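Local coordinates for protein papain inhibitor (Streptomyces mobaraensis, PDB 5NTB) that is a stress protein made under heat that inhibits papain, bromelain and bovine trypsin and serves as a glutamine and lysine donor for transglutaminase, at residues N49-L52 with C53-V56; P76-D79 with R80-D84. All coordinates share one frame; numbering follows the deposited sequence.

Contact 1: residues N49-L52 with C53-V56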
ATOM      1  N   ASN A  49     -13.083  -2.387  10.084  1.00 12.86           N
ATOM      2  CA  ASN A  49     -12.764  -3.362  11.112  1.00 13.06           C
ATOM      3  C   ASN A  49     -11.749  -4.397  10.640  1.00 15.08           C
ATOM      4  O   ASN A  49     -11.522  -5.399  11.332  1.00 16.32           O
ATOM      5  CB  ASN A  49     -14.052  -4.052  11.563  1.00 13.93           C
ATOM      6  CG  ASN A  49     -13.901  -4.758  12.894  1.00 15.64           C
ATOM      7  OD1 ASN A  49     -13.226  -4.259  13.804  1.00 15.22           O
ATOM      8  ND2 ASN A  49     -14.540  -5.927  13.019  1.00 15.26           N
ATOM      9  N   ASP A  50     -11.123  -4.176   9.492  1.00 14.05           N
ATOM     10  CA  ASP A  50     -10.209  -5.190   8.990  1.00 14.09           C
ATOM     11  C   ASP A  50      -8.915  -5.190   9.799  1.00 13.88           C
ATOM     12  O   ASP A  50      -8.411  -4.130  10.169  1.00 15.04           O
ATOM     13  CB  ASP A  50      -9.894  -4.939   7.521  1.00 13.25           C
ATOM     14  CG  ASP A  50      -9.383  -6.181   6.824  1.00 13.66           C
ATOM     15  OD1 ASP A  50      -8.192  -6.513   7.011  1.00 15.13           O
ATOM     16  OD2 ASP A  50     -10.186  -6.820   6.111  1.00 16.61           O
ATOM     17  N   PRO A  51      -8.341  -6.362  10.075  1.00 14.35           N
ATOM     18  CA  PRO A  51      -7.039  -6.383  10.757  1.00 15.38           C
ATOM     19  C   PRO A  51      -5.951  -5.647   9.996  1.00 14.99           C
ATOM     20  O   PRO A  51      -4.991  -5.185  10.622  1.00 16.73           O
ATOM     21  CB  PRO A  51      -6.729  -7.883  10.891  1.00 18.15           C
ATOM     22  CG  PRO A  51      -7.729  -8.581  10.005  1.00 24.78           C
ATOM     23  CD  PRO A  51      -8.932  -7.702   9.957  1.00 16.22           C
ATOM     24  N   LEU A  52      -6.095  -5.474   8.676  1.00 13.15           N
ATOM     25  CA  LEU A  52      -5.141  -4.665   7.922  1.00 12.83           C
ATOM     26  C   LEU A  52      -5.050  -3.241   8.432  1.00 17.71           C
ATOM     27  O   LEU A  52      -4.048  -2.571   8.180  1.00 16.52           O
ATOM     28  CB  LEU A  52      -5.532  -4.640   6.445  1.00 14.85           C
ATOM     29  CG  LEU A  52      -5.193  -5.911   5.662  1.00 14.68           C
ATOM     30  CD1 LEU A  52      -5.913  -5.891   4.322  1.00 15.08           C
ATOM     31  CD2 LEU A  52      -3.680  -6.033   5.450  1.00 14.87           C
ATOM     32  N   CYS A  53      -6.069  -2.769   9.136  1.00 15.30           N
ATOM     33  CA  CYS A  53      -6.128  -1.395   9.609  1.00 17.21           C
ATOM     34  C   CYS A  53      -5.536  -1.207  10.996  1.00 19.54           C
ATOM     35  O   CYS A  53      -5.492  -0.069  11.483  1.00 20.17           O
ATOM     36  CB  CYS A  53      -7.577  -0.915   9.601  1.00 16.33           C
ATOM     37  SG  CYS A  53      -8.290  -0.892   7.924  1.00 17.66           S
ATOM     38  N   ARG A  54      -5.059  -2.269  11.636  1.00 16.76           N
ATOM     39  CA  ARG A  54      -4.637  -2.197  13.036  1.00 17.52           C
ATOM     40  C   ARG A  54      -3.159  -2.554  13.162  1.00 15.11           C
ATOM     41  O   ARG A  54      -2.797  -3.706  13.408  1.00 18.24           O
ATOM     42  CB  ARG A  54      -5.512  -3.080  13.891  1.00 19.40           C
ATOM     43  CG  ARG A  54      -6.959  -2.603  13.907  1.00 23.38           C
ATOM     44  CD  ARG A  54      -7.753  -3.257  15.006  1.00 23.93           C
ATOM     45  NE  ARG A  54      -8.090  -4.637  14.671  1.00 24.31           N
ATOM     46  CZ  ARG A  54      -9.173  -5.011  14.000  1.00 21.58           C
ATOM     47  NH1 ARG A  54     -10.055  -4.112  13.583  1.00 28.57           N
ATOM     48  NH2 ARG A  54      -9.376  -6.296  13.749  1.00 36.25           N
ATOM     49  N   GLY A  55      -2.308  -1.549  12.986  1.00 17.24           N
ATOM     50  CA  GLY A  55      -0.888  -1.714  13.222  1.00 20.14           C
ATOM     51  C   GLY A  55      -0.131  -2.422  12.129  1.00 18.54           C
ATOM     52  O   GLY A  55       0.984  -2.894  12.370  1.00 23.12           O
ATOM     53  N   VAL A  56      -0.697  -2.522  10.932  1.00 15.47           N
ATOM     54  CA  VAL A  56      -0.033  -3.186   9.819  1.00 14.13           C
ATOM     55  C   VAL A  56       0.546  -2.131   8.888  1.00 14.20           C
ATOM     56  O   VAL A  56      -0.122  -1.145   8.548  1.00 15.70           O
ATOM     57  CB  VAL A  56      -0.996  -4.117   9.063  1.00 15.50           C
ATOM     58  CG1 VAL A  56      -0.291  -4.738   7.854  1.00 16.08           C
ATOM     59  CG2 VAL A  56      -1.534  -5.200  10.005  1.00 16.22           C
TER
HETATM   60  O   HOH W   1      -3.905  -6.324  12.854  1.00 22.03           O
HETATM   61  O   HOH W   2      -2.702  -0.784   9.646  1.00 18.93           O

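Contact 2: residues P76-D79 with R80-D84. With SO4 (sulfate ion), chain D; SO4 (sulfate ion), chain C.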
ATOM      1  N   PRO A  76      -9.417  -1.668  -4.771  1.00 18.39           N
ATOM      2  CA  PRO A  76     -10.312  -2.698  -5.320  1.00 19.66           C
ATOM      3  C   PRO A  76      -9.877  -3.230  -6.674  1.00 18.85           C
ATOM      4  O   PRO A  76     -10.205  -4.376  -7.008  1.00 23.36           O
ATOM      5  CB  PRO A  76     -11.665  -1.974  -5.422  1.00 25.87           C
ATOM      6  CG  PRO A  76     -11.550  -0.807  -4.511  1.00 32.83           C
ATOM      7  CD  PRO A  76     -10.117  -0.393  -4.547  1.00 24.13           C
ATOM      8  N   SER A  77      -9.160  -2.448  -7.467  1.00 16.50           N
ATOM      9  CA  SER A  77      -8.796  -2.874  -8.814  1.00 20.42           C
ATOM     10  C   SER A  77      -7.420  -3.517  -8.887  1.00 26.26           C
ATOM     11  O   SER A  77      -7.003  -3.941  -9.972  1.00 27.60           O
ATOM     12  CB  SER A  77      -8.851  -1.680  -9.766  1.00 30.05           C
ATOM     13  OG  SER A  77      -7.956  -0.670  -9.336  1.00 35.69           O
ATOM     14  N   CYS A  78      -6.705  -3.591  -7.774  1.00 15.44           N
ATOM     15  CA  CYS A  78      -5.355  -4.131  -7.781  1.00 17.36           C
ATOM     16  C   CYS A  78      -5.386  -5.643  -7.682  1.00 15.68           C
ATOM     17  O   CYS A  78      -6.122  -6.209  -6.874  1.00 18.79           O
ATOM     18  CB  CYS A  78      -4.544  -3.601  -6.598  1.00 16.43           C
ATOM     19  SG  CYS A  78      -4.009  -1.890  -6.662  1.00 20.95           S
ATOM     20  N   ASP A  79      -4.569  -6.304  -8.505  0.64 16.39           N
ATOM     21  CA  ASP A  79      -4.371  -7.733  -8.321  0.64 18.04           C
ATOM     22  C   ASP A  79      -3.527  -7.981  -7.071  0.64 16.72           C
ATOM     23  O   ASP A  79      -2.987  -7.056  -6.448  0.64 13.83           O
ATOM     24  CB  ASP A  79      -3.710  -8.358  -9.552  0.64 20.32           C
ATOM     25  CG  ASP A  79      -4.106  -9.830  -9.759  0.64 23.39           C
ATOM     26  OD1 ASP A  79      -4.698 -10.450  -8.851  0.64 21.99           O
ATOM     27  OD2 ASP A  79      -3.826 -10.368 -10.851  0.64 29.88           O
ATOM     28  N   ARG A  80      -3.384  -9.268  -6.748  1.00 15.44           N
ATOM     29  CA  ARG A  80      -2.882  -9.702  -5.447  1.00 14.74           C
ATOM     30  C   ARG A  80      -1.577  -9.042  -4.991  1.00 14.36           C
ATOM     31  O   ARG A  80      -1.418  -8.721  -3.803  1.00 14.63           O
ATOM     32  CB  ARG A  80      -2.710 -11.214  -5.520  1.00 17.27           C
ATOM     33  CG  ARG A  80      -2.384 -11.859  -4.233  1.00 18.14           C
ATOM     34  CD  ARG A  80      -2.311 -13.366  -4.433  1.00 14.53           C
ATOM     35  NE  ARG A  80      -1.699 -13.983  -3.283  1.00 14.50           N
ATOM     36  CZ  ARG A  80      -0.389 -14.144  -3.135  1.00 15.47           C
ATOM     37  NH1 ARG A  80       0.446 -13.736  -4.093  1.00 15.67           N
ATOM     38  NH2 ARG A  80       0.081 -14.711  -2.038  1.00 17.77           N
ATOM     39  N   THR A  81      -0.606  -8.879  -5.887  1.00 12.64           N
ATOM     40  CA  THR A  81       0.679  -8.331  -5.461  1.00 12.53           C
ATOM     41  C   THR A  81       0.914  -6.922  -5.981  1.00 14.34           C
ATOM     42  O   THR A  81       2.040  -6.418  -5.898  1.00 15.11           O
ATOM     43  CB  THR A  81       1.835  -9.235  -5.878  1.00 18.78           C
ATOM     44  OG1 THR A  81       1.851  -9.340  -7.300  1.00 18.37           O
ATOM     45  CG2 THR A  81       1.695 -10.637  -5.236  1.00 16.81           C
ATOM     46  N   HIS A  82      -0.126  -6.271  -6.485  1.00 12.14           N
ATOM     47  CA  HIS A  82      -0.046  -4.893  -6.957  1.00 13.54           C
ATOM     48  C   HIS A  82      -0.475  -3.954  -5.834  1.00 12.33           C
ATOM     49  O   HIS A  82      -1.643  -3.951  -5.441  1.00 15.61           O
ATOM     50  CB  HIS A  82      -0.926  -4.745  -8.196  1.00 14.33           C
ATOM     51  CG  HIS A  82      -1.166  -3.334  -8.636  1.00 15.98           C
ATOM     52  ND1 HIS A  82      -2.083  -3.024  -9.618  1.00 19.19           N
ATOM     53  CD2 HIS A  82      -0.619  -2.160  -8.247  1.00 13.82           C
ATOM     54  CE1 HIS A  82      -2.102  -1.717  -9.803  1.00 19.61           C
ATOM     55  NE2 HIS A  82      -1.221  -1.167  -8.985  1.00 16.94           N
ATOM     56  N   ILE A  83       0.465  -3.147  -5.319  1.00 12.37           N
ATOM     57  CA  ILE A  83       0.134  -2.171  -4.285  1.00 11.51           C
ATOM     58  C   ILE A  83      -0.002  -0.798  -4.913  1.00 10.98           C
ATOM     59  O   ILE A  83       0.693  -0.451  -5.871  1.00 13.06           O
ATOM     60  CB  ILE A  83       1.170  -2.162  -3.143  1.00 13.02           C
ATOM     61  CG1 ILE A  83       2.569  -1.807  -3.655  1.00 14.26           C
ATOM     62  CG2 ILE A  83       1.164  -3.496  -2.436  1.00 14.19           C
ATOM     63  CD1 ILE A  83       3.614  -1.687  -2.532  1.00 16.96           C
ATOM     64  N   ASP A  84      -0.886   0.002  -4.338  1.00 13.41           N
ATOM     65  CA  ASP A  84      -1.136   1.372  -4.780  1.00 13.49           C
ATOM     66  C   ASP A  84      -0.628   2.271  -3.656  1.00 12.29           C
ATOM     67  O   ASP A  84      -1.311   2.478  -2.645  1.00 12.66           O
ATOM     68  CB  ASP A  84      -2.625   1.571  -5.065  1.00 13.70           C
ATOM     69  CG  ASP A  84      -2.911   2.648  -6.109  1.00 18.24           C
ATOM     70  OD1 ASP A  84      -1.982   3.170  -6.744  1.00 20.50           O
ATOM     71  OD2 ASP A  84      -4.104   2.958  -6.300  1.00 20.82           O
TER
HETATM   72  S   SO4 D 202      -3.273  -5.280 -12.153  1.00 39.14           S
HETATM   73  O1  SO4 D 202      -2.009  -5.990 -12.348  1.00 48.32           O
HETATM   74  O2  SO4 D 202      -3.257  -4.013 -12.881  1.00 43.26           O
HETATM   75  O3  SO4 D 202      -3.474  -5.035 -10.719  1.00 23.03           O
HETATM   76  O4  SO4 D 202      -4.368  -6.122 -12.638  1.00 35.48           O
HETATM   77  S   SO4 C 201       3.637 -15.252  -3.594  1.00 33.33           S
HETATM   78  O1  SO4 C 201       5.015 -15.700  -3.410  1.00 46.85           O
HETATM   79  O2  SO4 C 201       3.083 -15.928  -4.764  1.00 50.16           O
HETATM   80  O3  SO4 C 201       2.830 -15.564  -2.422  1.00 36.03           O
HETATM   81  O4  SO4 C 201       3.591 -13.815  -3.854  1.00 39.49           O

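Contact 1: residues N49-L52 with C53-V56
Cys53 and Arg54 fold back onto Asp50 and Pro51 in a short 3-10 turn that opens with an Asx turn, within the loop leading to strand 57-62 of the double-psi beta-barrel. The tight part is the turn itself. Asp50 O accepts from Cys53 N at 2.9 Å, and Pro51 O from Arg54 N. The Asp50 carboxylate closes the Asx turn through the anti lone pair of OD1, which takes the nearly straight bond from Leu52 N (2.9 Å, 168°), while OD2 accepts from the backbone N of Thr43 and Thr44; both oxygens of this buried group are thereby satisfied. Leu52 and Val56 turn inward against Phe108 and Val71, and Val56 CB rests 3.5 Å from Leu52 O. The solvent side is looser. Arg54, its chain bent at chi3 (-76°), swings back so that Pro51 CA lies 3.7 Å above one face of the guanidinium, offset from its centre. Its NH1 and NH2 both reach Asn49 O near the guanidinium plane, but these bonds are weak, and so is that from NH1 to Asn49 OD1, with amide and guanidinium planes 49° apart. Water 1 links two main-chain oxygens, donating to Pro51 O at 2.7 Å and to Arg54 O at 2.9 Å.

Contact 2: residues P76-D79 with R80-D84
With CG anti to the backbone N (chi1 168°), the His82 ring reaches back to Cys78, whose SG, anti to its carbonyl carbon (chi1 -73°), is set over the imidazole face. The sulfur sits 3.5 Å from the ring centroid, only 2° off the normal, a centred sulfur-aromatic contact; Cys78 CB adds a CH-pi contact over the same face, less centred. Both ring nitrogens are held: NE2 pairs with Thr13 OG1, and ND1 donates in the ring plane to O3 of the chain D sulfate at 2.7 Å. Asp79 N donates to the same oxygen at 2.8 Å. An alanine in place of His82 would probably leave the Cys78 sulfur without its aromatic floor and the sulfate oxygen with one bond fewer. In one of its two conformers, Asp79 also accepts from Arg80 N through OD1. Arg80 stretches outward, giving NH1 and NH2 to separate oxygens of the chain C sulfate, the NH2 bond to O3 being 2.9 Å long. His82 N to Asp79 O, at 3.0 Å, closes a type I beta turn leading into strand 82-86, with the Cys75-Cys78 disulfide tying the loop before it to the end of strand 65-75.

In the fold
Along the chain contact 1 comes first, in the loop between strands 35-38 and 57-62, and contact 2 follows in the connection from strand 65-75 to strand 82-86. Their centres lie about 17 Å apart and their nearest atoms about 10 Å, so the two do not touch. The mixed sheet of the barrel joins them: strand 65-75 pairs with Val56 of contact 1 through Val71 and ends at the loop of contact 2, while strand 104-109 packs against side chains of both. Each holds one cysteine of a separate disulfide, Cys23-Cys53 in contact 1 and Cys75-Cys78 in contact 2. The two cross-links thus tie down different loops of one compact, secreted inhibitor domain.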